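Local coordinates for sulfur carrier protein ThiS adenylyltransferase (PDB 1ZUD) that catalyses the ATP-dependent adenylation of the C-terminal glycine carboxylate of the sulfur carrier protein ThiS during thiamin biosynthesis, at residues C[30-35]-C[56-61]; C[82-87]-C[102-107]; C[119-124]-C[145-150]. All coordinates share one frame; numbering follows the deposited sequence. Where two conformers were deposited one is given.

All three contacts reach one mixed sheet of a Rossmann-type nucleotide-binding fold and follow one another along the chain. Contacts 1 and 3 are buried pairings of parallel strands, each formed by the two strands of a beta-alpha-beta unit, and they adjoin directly because strands 30-34 and 121-124 are neighbours. Contact 2 is partly buried: its centre lies about 15 Å from the centre of the chain, those of contacts 1 and 3 about 8 and 5 Å, and it sets a helix start against edge strand 99-103. The chemistry follows: backbone ladders with aliphatic flanks in contacts 1 and 3, a single glutamine carbonyl gripping a helix N-terminus in contact 2.

Contact 1 of 3, residues C[30-35]-C[56-61]; sequences QVLIIG and VLADDD
Four backbone hydrogen bonds join segments 30-35 and 56-61, alternating in direction as parallel strands require. Val-56 N donates to Val-31 O at 2.8 Å, and Ile-33 then bonds through both its N and its O, giving to Val-56 O and receiving Ala-58 N at 3.1 Å. Gly-35 N closes the series on Ala-58 O. All four arrive nearly along the C=O axis, and the axes of the short strand segments are inclined by 11°, so the ladder is regular.

Apolar contacts flank it on both faces. On the face of Leu-32, Val-56, Ile-34 and Ala-58, Leu-32 has CG anti to its backbone N (chi1 169°), which swings CD1 obliquely across to Val-56 CG1 at 3.7 Å. The other valine branch, CG2, meets the amide end of the extended Gln-30 side chain, with NE2 3.5 Å away. On the reverse face Ile-33 and Leu-57 run side by side, CD1 to CD2 at 4.1 Å.

The polar side-chain bonds among these residues gather at the C-terminal ends. Asp-59, an ATP-binding residue, brings OD1 to 3.6 Å from Gly-35 C, and the same oxygen accepts from Leu-36 N. Its OD2 takes Asp-61 N at 2.7 Å from above the carboxylate plane, forming an Asx turn. Gly-35, whose positive phi would jam a CB against the preceding carbonyl O, begins a glycine-rich sequence consistent with a Rossmann nucleotide-binding turn.

Strands 30-34 and 54-58 belong to one beta-alpha-beta unit through helix 40-50; strands 121-124 and 99-103 flank the pair, while helix 109-118 packs on Leu-32 and Ile-34.

Contact 2 of 3, residues C[82-87]-C[102-107]; sequences PKSQVS and ALQQRL
Two hydrogen bonds converge on one atom, Gln-104 OE1, and carry the polar part of the meeting between segments 82-87 and 102-107. Ser-84 N donates to it at 3.0 Å, and Ser-84 OG donates at 2.8 Å. Both donors lie in the plane of the amide carbonyl; the hydroxyl, with a C=O...donor angle of 139°, sits on a lone pair. The serine can offer both groups together because OG occupies the crowded position between its backbone N and carbonyl carbon (chi1 75°), on the same side as the N-H. Gln-104 reaches them by a bend at chi2 (65°), after CG has left anti to the backbone N. Its backbone is the centre of an inverse gamma turn, and NE2 donates to Asp-61 O, so both ends of the amide are held and its rotation is fixed.

Van der Waals contact surrounds this grip. Pro-82, at the N-cap position, lays CB 3.6 Å from Gln-104 OE1. Ala-102 CB touches Ser-84 O at 3.6 Å and Ser-84 OG at 3.7 Å, seating the first helical turn on the strand.

Within that turn, Lys-83 O accepts both Ser-87 N and Ser-87 OG, the hydroxyl at 2.8 Å from above the carbonyl plane. Lys-83 is an ATP-binding residue whose extended chain carries NZ to Gln-71 OE1, with which it is hydrogen-bonded.

The contact fastens the N-terminus of helix 83-94 to the C-terminal end of strand 99-103, whose Leu-103 packs on Val-56 and Ala-58 of the adjacent strand 54-58.

Contact 3 of 3, residues C[119-124]-C[145-150]; sequences ADVVLD and PLITAS. With NA (sodium ion), chain J.
Strand 121-124 and residues 146-150 of strand 146-152 run parallel, their axes 4.8 Å apart at closest approach and inclined by 10°, with Val-122 N hydrogen-bonded to Pro-145 O, Ile-147 N to Val-122 O at 2.9 Å, and Asp-124 N to Ile-147 O. The middle bond is nearly straight; in the last, the donor stands above the carbonyl plane, and Ile-147 O also accepts from Gln-201 NE2 of helix 191-210.

On the face of Leu-123 and Ile-147, the two side chains lie side by side, Leu-123 CD2 being 3.9 Å from Ile-147 CB. Val-121 places CG2 anti to its backbone N, where the methyl crosses obliquely to Ile-147 CD1 at 3.8 Å. Leu-208 of helix 191-210 packs against Val-121 and Pro-145. On the other face Leu-146, with CG anti to N and chi2 of 62°, brings CD1 to within 3.9 Å of Val-122 CG1 and 3.8 Å of Asp-124 CB.

The pairing is that of a right-handed beta-alpha-beta crossover in the Rossmann-type fold: helix 129-141 links the strands and lays Cys-139 on Val-122 and Ile-135 on Asp-124.

Where strand 121-124 ends, Asp-124 and Thr-148 point the same way, with Asp-124 OD2 and Thr-148 OG1 3.0 Å apart. That carboxylate is buried: OD2 also forms a salt bridge with Arg-132, and OD1 is hydrogen-bonded to Thr-126 OG1, so its negative charge is probably well stabilised. Beyond it, Ser-150 OG is hydrogen-bonded to Ile-63 O of the ThiS chain. At the opposite end Ala-119 O binds a sodium ion at 2.4 Å, with two waters, Val-116 O, Ala-117 O and Thr-144 OG1 completing its shell.

Contact 1 of 3, residues C[30-35]-C[56-61]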
loop_
_atom_site.group_PDB
_atom_site.type_symbol
_atom_site.label_atom_id
_atom_site.label_comp_id
_atom_site.label_asym_id
_atom_site.label_seq_id
_atom_site.Cartn_x
_atom_site.Cartn_y
_atom_site.Cartn_z
ATOM N N GLN C 30 -8.371 -15.580 15.294
ATOM C CA GLN C 30 -8.273 -14.477 16.227
ATOM C C GLN C 30 -7.040 -13.649 15.948
ATOM O O GLN C 30 -5.910 -14.174 15.851
ATOM C CB GLN C 30 -8.278 -14.983 17.709
ATOM C CG GLN C 30 -8.129 -13.755 18.680
ATOM C CD GLN C 30 -8.369 -14.087 20.144
ATOM O OE1 GLN C 30 -9.231 -14.920 20.483
ATOM N NE2 GLN C 30 -7.629 -13.430 21.015
ATOM N N VAL C 31 -7.220 -12.338 15.827
ATOM C CA VAL C 31 -6.069 -11.460 15.531
ATOM C C VAL C 31 -5.948 -10.403 16.596
ATOM O O VAL C 31 -6.961 -9.801 17.038
ATOM C CB VAL C 31 -6.221 -10.755 14.129
ATOM C CG1 VAL C 31 -5.133 -9.648 13.940
ATOM C CG2 VAL C 31 -6.031 -11.779 12.999
ATOM N N LEU C 32 -4.729 -10.211 17.070
ATOM C CA LEU C 32 -4.482 -9.157 18.042
ATOM C C LEU C 32 -3.787 -8.000 17.307
ATOM O O LEU C 32 -2.686 -8.173 16.728
ATOM C CB LEU C 32 -3.586 -9.644 19.211
ATOM C CG LEU C 32 -3.005 -8.610 20.200
ATOM C CD1 LEU C 32 -4.115 -7.893 21.057
ATOM C CD2 LEU C 32 -2.009 -9.331 21.084
ATOM N N ILE C 33 -4.422 -6.815 17.349
ATOM C CA ILE C 33 -3.836 -5.609 16.753
ATOM C C ILE C 33 -3.357 -4.721 17.923
ATOM O O ILE C 33 -4.158 -4.232 18.756
ATOM C CB ILE C 33 -4.865 -4.819 15.872
ATOM C CG1 ILE C 33 -5.380 -5.744 14.728
ATOM C CG2 ILE C 33 -4.177 -3.514 15.297
ATOM C CD1 ILE C 33 -6.628 -5.175 13.934
ATOM N N ILE C 34 -2.050 -4.535 18.020
ATOM C CA ILE C 34 -1.515 -3.698 19.092
ATOM C C ILE C 34 -1.155 -2.325 18.515
ATOM O O ILE C 34 -0.224 -2.210 17.743
ATOM C CB ILE C 34 -0.291 -4.360 19.707
ATOM C CG1 ILE C 34 -0.667 -5.794 20.121
ATOM C CG2 ILE C 34 0.120 -3.611 20.960
ATOM C CD1 ILE C 34 0.569 -6.589 20.597
ATOM N N GLY C 35 -1.920 -1.289 18.889
ATOM C CA GLY C 35 -1.709 0.042 18.343
ATOM C C GLY C 35 -2.860 0.385 17.411
ATOM O O GLY C 35 -3.084 -0.286 16.433
ATOM N N VAL C 56 -8.916 -8.381 18.513
ATOM C CA VAL C 56 -8.645 -7.783 19.803
ATOM C C VAL C 56 -7.893 -6.485 19.483
ATOM O O VAL C 56 -6.889 -6.497 18.773
ATOM C CB VAL C 56 -7.848 -8.804 20.707
ATOM C CG1 VAL C 56 -7.650 -8.236 22.127
ATOM C CG2 VAL C 56 -8.697 -10.106 20.879
ATOM N N LEU C 57 -8.395 -5.360 20.007
ATOM C CA LEU C 57 -7.888 -4.037 19.657
ATOM C C LEU C 57 -7.345 -3.419 20.915
ATOM O O LEU C 57 -8.094 -3.082 21.807
ATOM C CB LEU C 57 -9.066 -3.214 19.070
ATOM C CG LEU C 57 -9.966 -3.965 18.025
ATOM C CD1 LEU C 57 -11.435 -3.498 18.065
ATOM C CD2 LEU C 57 -9.405 -3.739 16.618
ATOM N N ALA C 58 -6.038 -3.237 20.961
ATOM C CA ALA C 58 -5.397 -2.701 22.164
ATOM C C ALA C 58 -4.745 -1.345 21.872
ATOM O O ALA C 58 -3.981 -1.206 20.897
ATOM C CB ALA C 58 -4.317 -3.741 22.660
ATOM N N ASP C 59 -5.039 -0.342 22.697
ATOM C CA ASP C 59 -4.388 0.966 22.538
ATOM C C ASP C 59 -4.634 1.727 23.844
ATOM O O ASP C 59 -5.679 1.563 24.460
ATOM C CB ASP C 59 -4.973 1.747 21.338
ATOM C CG ASP C 59 -4.108 3.000 20.928
ATOM O OD1 ASP C 59 -3.246 2.931 19.995
ATOM O OD2 ASP C 59 -4.297 4.074 21.549
ATOM N N ASP C 60 -3.672 2.536 24.269
ATOM C CA ASP C 60 -3.866 3.280 25.492
ATOM C C ASP C 60 -4.160 4.771 25.276
ATOM O O ASP C 60 -4.190 5.493 26.253
ATOM C CB ASP C 60 -2.644 3.139 26.399
ATOM C CG ASP C 60 -1.410 3.835 25.823
ATOM O OD1 ASP C 60 -1.397 4.204 24.615
ATOM O OD2 ASP C 60 -0.439 4.009 26.589
ATOM N N ASP C 61 -4.391 5.227 24.038
ATOM C CA ASP C 61 -4.619 6.657 23.786
ATOM C C ASP C 61 -6.089 7.053 23.651
ATOM O O ASP C 61 -6.924 6.204 23.567
ATOM C CB ASP C 61 -3.925 7.072 22.495
ATOM C CG ASP C 61 -2.407 7.087 22.625
ATOM O OD1 ASP C 61 -1.733 6.458 21.776
ATOM O OD2 ASP C 61 -1.890 7.739 23.566
#

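Contact 2 of 3, residues C[82-87]-C[102-107]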
loop_
_atom_site.group_PDB
_atom_site.type_symbol
_atom_site.label_atom_id
_atom_site.label_comp_id
_atom_site.label_asym_id
_atom_site.label_seq_id
_atom_site.Cartn_x
_atom_site.Cartn_y
_atom_site.Cartn_z
ATOM N N PRO C 82 -11.721 7.242 24.384
ATOM C CA PRO C 82 -10.706 6.149 24.346
ATOM C C PRO C 82 -10.647 5.461 22.972
ATOM O O PRO C 82 -11.667 5.027 22.473
ATOM C CB PRO C 82 -11.178 5.171 25.437
ATOM C CG PRO C 82 -12.175 6.042 26.308
ATOM C CD PRO C 82 -12.829 6.936 25.324
ATOM N N LYS C 83 -9.438 5.317 22.399
ATOM C CA LYS C 83 -9.312 4.734 21.073
ATOM C C LYS C 83 -9.829 3.325 20.897
ATOM O O LYS C 83 -10.461 3.027 19.870
ATOM C CB LYS C 83 -7.868 4.809 20.556
ATOM C CG LYS C 83 -7.531 6.145 19.928
ATOM C CD LYS C 83 -6.131 6.143 19.317
ATOM C CE LYS C 83 -5.728 7.573 19.049
ATOM N NZ LYS C 83 -4.328 7.712 18.536
ATOM N N SER C 84 -9.562 2.440 21.857
ATOM C CA SER C 84 -10.034 1.055 21.691
ATOM C C SER C 84 -11.572 0.964 21.749
ATOM O O SER C 84 -12.200 0.177 21.021
ATOM C CB SER C 84 -9.355 0.119 22.725
ATOM O OG SER C 84 -9.892 0.281 24.019
ATOM N N GLN C 85 -12.188 1.804 22.570
ATOM C CA GLN C 85 -13.653 1.798 22.680
ATOM C C GLN C 85 -14.300 2.324 21.410
ATOM O O GLN C 85 -15.264 1.734 20.900
ATOM C CB GLN C 85 -14.085 2.648 23.878
ATOM C CG GLN C 85 -15.589 3.022 23.929
ATOM C CD GLN C 85 -15.902 4.010 25.080
ATOM O OE1 GLN C 85 -16.620 5.001 24.890
ATOM N NE2 GLN C 85 -15.362 3.738 26.264
ATOM N N VAL C 86 -13.805 3.470 20.928
ATOM C CA VAL C 86 -14.293 4.093 19.700
ATOM C C VAL C 86 -14.120 3.117 18.519
ATOM O O VAL C 86 -15.011 2.969 17.686
ATOM C CB VAL C 86 -13.482 5.422 19.386
ATOM C CG1 VAL C 86 -13.772 5.914 17.985
ATOM C CG2 VAL C 86 -13.824 6.525 20.423
ATOM N N SER C 87 -12.953 2.480 18.440
ATOM C CA SER C 87 -12.638 1.514 17.375
ATOM C C SER C 87 -13.617 0.340 17.415
ATOM O O SER C 87 -14.153 -0.061 16.383
ATOM C CB SER C 87 -11.190 0.967 17.547
ATOM O OG SER C 87 -10.202 1.984 17.312
ATOM N N ALA C 102 -12.168 -4.842 23.032
ATOM C CA ALA C 102 -11.418 -3.609 23.322
ATOM C C ALA C 102 -10.556 -3.716 24.531
ATOM O O ALA C 102 -11.060 -4.048 25.592
ATOM C CB ALA C 102 -12.416 -2.409 23.563
ATOM N N LEU C 103 -9.268 -3.422 24.399
ATOM C CA LEU C 103 -8.350 -3.405 25.568
ATOM C C LEU C 103 -7.732 -2.004 25.612
ATOM O O LEU C 103 -6.807 -1.684 24.819
ATOM C CB LEU C 103 -7.194 -4.419 25.418
ATOM C CG LEU C 103 -7.629 -5.871 25.166
ATOM C CD1 LEU C 103 -6.394 -6.803 25.092
ATOM C CD2 LEU C 103 -8.505 -6.333 26.317
ATOM N N GLN C 104 -8.228 -1.156 26.507
ATOM C CA GLN C 104 -7.686 0.198 26.602
ATOM C C GLN C 104 -6.473 0.112 27.542
ATOM O O GLN C 104 -6.564 0.396 28.740
ATOM C CB GLN C 104 -8.719 1.167 27.173
ATOM C CG GLN C 104 -8.286 2.641 27.144
ATOM C CD GLN C 104 -8.122 3.217 25.733
ATOM O OE1 GLN C 104 -8.646 2.684 24.737
ATOM N NE2 GLN C 104 -7.394 4.313 25.646
ATOM N N GLN C 105 -5.348 -0.332 27.014
ATOM C CA GLN C 105 -4.202 -0.426 27.864
ATOM C C GLN C 105 -2.934 -0.535 27.019
ATOM O O GLN C 105 -3.002 -0.720 25.786
ATOM C CB GLN C 105 -4.402 -1.618 28.845
ATOM C CG GLN C 105 -4.302 -2.962 28.187
ATOM C CD GLN C 105 -4.564 -4.126 29.129
ATOM O OE1 GLN C 105 -5.674 -4.648 29.185
ATOM N NE2 GLN C 105 -3.536 -4.536 29.873
ATOM N N ARG C 106 -1.790 -0.344 27.680
ATOM C CA ARG C 106 -0.469 -0.451 27.050
ATOM C C ARG C 106 -0.133 -1.860 27.475
ATOM O O ARG C 106 0.218 -2.098 28.629
ATOM C CB ARG C 106 0.536 0.539 27.668
ATOM C CG ARG C 106 1.960 0.450 27.059
ATOM C CD ARG C 106 2.878 1.539 27.617
ATOM N NE ARG C 106 4.254 1.474 27.117
ATOM C CZ ARG C 106 5.182 0.604 27.529
ATOM N NH1 ARG C 106 4.898 -0.303 28.463
ATOM N NH2 ARG C 106 6.412 0.651 27.014
ATOM N N LEU C 107 -0.285 -2.781 26.539
ATOM C CA LEU C 107 -0.089 -4.192 26.829
ATOM C C LEU C 107 1.325 -4.468 27.151
ATOM O O LEU C 107 2.202 -4.185 26.347
ATOM C CB LEU C 107 -0.461 -5.052 25.626
ATOM C CG LEU C 107 -1.933 -5.324 25.335
ATOM C CD1 LEU C 107 -2.065 -6.175 24.060
ATOM C CD2 LEU C 107 -2.548 -6.054 26.548
#

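Contact 3 of 3, residues C[119-124]-C[145-150]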
loop_
_atom_site.group_PDB
_atom_site.type_symbol
_atom_site.label_atom_id
_atom_site.label_comp_id
_atom_site.label_asym_id
_atom_site.label_seq_id
_atom_site.Cartn_x
_atom_site.Cartn_y
_atom_site.Cartn_z
ATOM N N ALA C 119 -4.157 -15.063 20.551
ATOM C CA ALA C 119 -4.231 -14.692 19.119
ATOM C C ALA C 119 -3.578 -15.728 18.191
ATOM O O ALA C 119 -2.601 -16.399 18.573
ATOM C CB ALA C 119 -3.536 -13.321 18.884
ATOM N N ASP C 120 -4.132 -15.882 16.987
ATOM C CA ASP C 120 -3.486 -16.754 15.975
ATOM C C ASP C 120 -2.369 -15.981 15.302
ATOM O O ASP C 120 -1.386 -16.549 14.754
ATOM C CB ASP C 120 -4.497 -17.182 14.940
ATOM C CG ASP C 120 -5.559 -18.087 15.539
ATOM O OD1 ASP C 120 -5.162 -19.148 16.072
ATOM O OD2 ASP C 120 -6.764 -17.738 15.503
ATOM N N VAL C 121 -2.508 -14.668 15.292
ATOM C CA VAL C 121 -1.444 -13.834 14.686
ATOM C C VAL C 121 -1.499 -12.466 15.320
ATOM O O VAL C 121 -2.584 -11.979 15.670
ATOM C CB VAL C 121 -1.602 -13.691 13.126
ATOM C CG1 VAL C 121 -2.955 -13.095 12.760
ATOM C CG2 VAL C 121 -0.511 -12.757 12.592
ATOM N N VAL C 122 -0.342 -11.841 15.456
ATOM C CA VAL C 122 -0.292 -10.528 16.096
ATOM C C VAL C 122 0.139 -9.450 15.084
ATOM O O VAL C 122 1.073 -9.666 14.282
ATOM C CB VAL C 122 0.714 -10.563 17.290
ATOM C CG1 VAL C 122 0.921 -9.117 17.908
ATOM C CG2 VAL C 122 0.236 -11.552 18.351
ATOM N N LEU C 123 -0.555 -8.307 15.091
ATOM C CA LEU C 123 -0.111 -7.191 14.241
ATOM C C LEU C 123 0.487 -6.153 15.164
ATOM O O LEU C 123 -0.197 -5.634 16.085
ATOM C CB LEU C 123 -1.242 -6.528 13.448
ATOM C CG LEU C 123 -2.132 -7.219 12.441
ATOM C CD1 LEU C 123 -2.512 -6.263 11.280
ATOM C CD2 LEU C 123 -1.478 -8.446 11.958
ATOM N N ASP C 124 1.785 -5.900 14.982
ATOM C CA ASP C 124 2.485 -4.869 15.761
ATOM C C ASP C 124 2.326 -3.528 14.999
ATOM O O ASP C 124 2.944 -3.305 13.979
ATOM C CB ASP C 124 3.971 -5.192 15.918
ATOM C CG ASP C 124 4.803 -3.992 16.410
ATOM O OD1 ASP C 124 4.252 -3.002 16.961
ATOM O OD2 ASP C 124 6.043 -4.042 16.232
ATOM N N PRO C 145 2.832 -16.119 15.093
ATOM C CA PRO C 145 3.291 -15.307 13.973
ATOM C C PRO C 145 3.135 -13.830 14.297
ATOM O O PRO C 145 2.151 -13.415 14.933
ATOM C CB PRO C 145 2.366 -15.726 12.811
ATOM C CG PRO C 145 1.824 -17.039 13.199
ATOM C CD PRO C 145 1.793 -17.103 14.696
ATOM N N LEU C 146 4.079 -13.029 13.834
ATOM C CA LEU C 146 4.061 -11.595 14.085
ATOM C C LEU C 146 4.220 -10.810 12.756
ATOM O O LEU C 146 5.149 -11.048 11.963
ATOM C CB LEU C 146 5.190 -11.213 15.106
ATOM C CG LEU C 146 5.476 -9.713 15.337
ATOM C CD1 LEU C 146 4.243 -9.028 15.917
ATOM C CD2 LEU C 146 6.644 -9.515 16.282
ATOM N N ILE C 147 3.285 -9.900 12.490
ATOM C CA ILE C 147 3.371 -9.085 11.275
ATOM C C ILE C 147 3.623 -7.694 11.774
ATOM O O ILE C 147 2.781 -7.085 12.434
ATOM C CB ILE C 147 2.048 -9.182 10.438
ATOM C CG1 ILE C 147 1.840 -10.641 10.011
ATOM C CG2 ILE C 147 2.135 -8.277 9.200
ATOM C CD1 ILE C 147 0.439 -10.984 9.426
ATOM N N THR C 148 4.774 -7.147 11.432
ATOM C CA THR C 148 5.115 -5.847 11.955
ATOM C C THR C 148 5.390 -4.829 10.891
ATOM O O THR C 148 5.959 -5.150 9.863
ATOM C CB THR C 148 6.400 -5.951 12.923
ATOM O OG1 THR C 148 6.752 -4.644 13.405
ATOM C CG2 THR C 148 7.629 -6.527 12.155
ATOM N N ALA C 149 5.026 -3.583 11.152
ATOM C CA ALA C 149 5.279 -2.524 10.156
ATOM C C ALA C 149 5.508 -1.196 10.850
ATOM O O ALA C 149 5.188 -1.050 12.001
ATOM C CB ALA C 149 4.085 -2.425 9.169
ATOM N N SER C 150 6.098 -0.237 10.135
ATOM C CA SER C 150 6.354 1.069 10.688
ATOM C C SER C 150 6.360 2.063 9.512
ATOM O O SER C 150 6.440 1.678 8.312
ATOM C CB SER C 150 7.728 1.086 11.398
ATOM O OG SER C 150 8.738 0.700 10.478
HETATM NA NA NA J . -0.946 -17.194 20.142
HETATM O O HOH W 1 -1.397 -19.168 18.830
HETATM O O HOH W 2 0.281 -18.893 21.552
#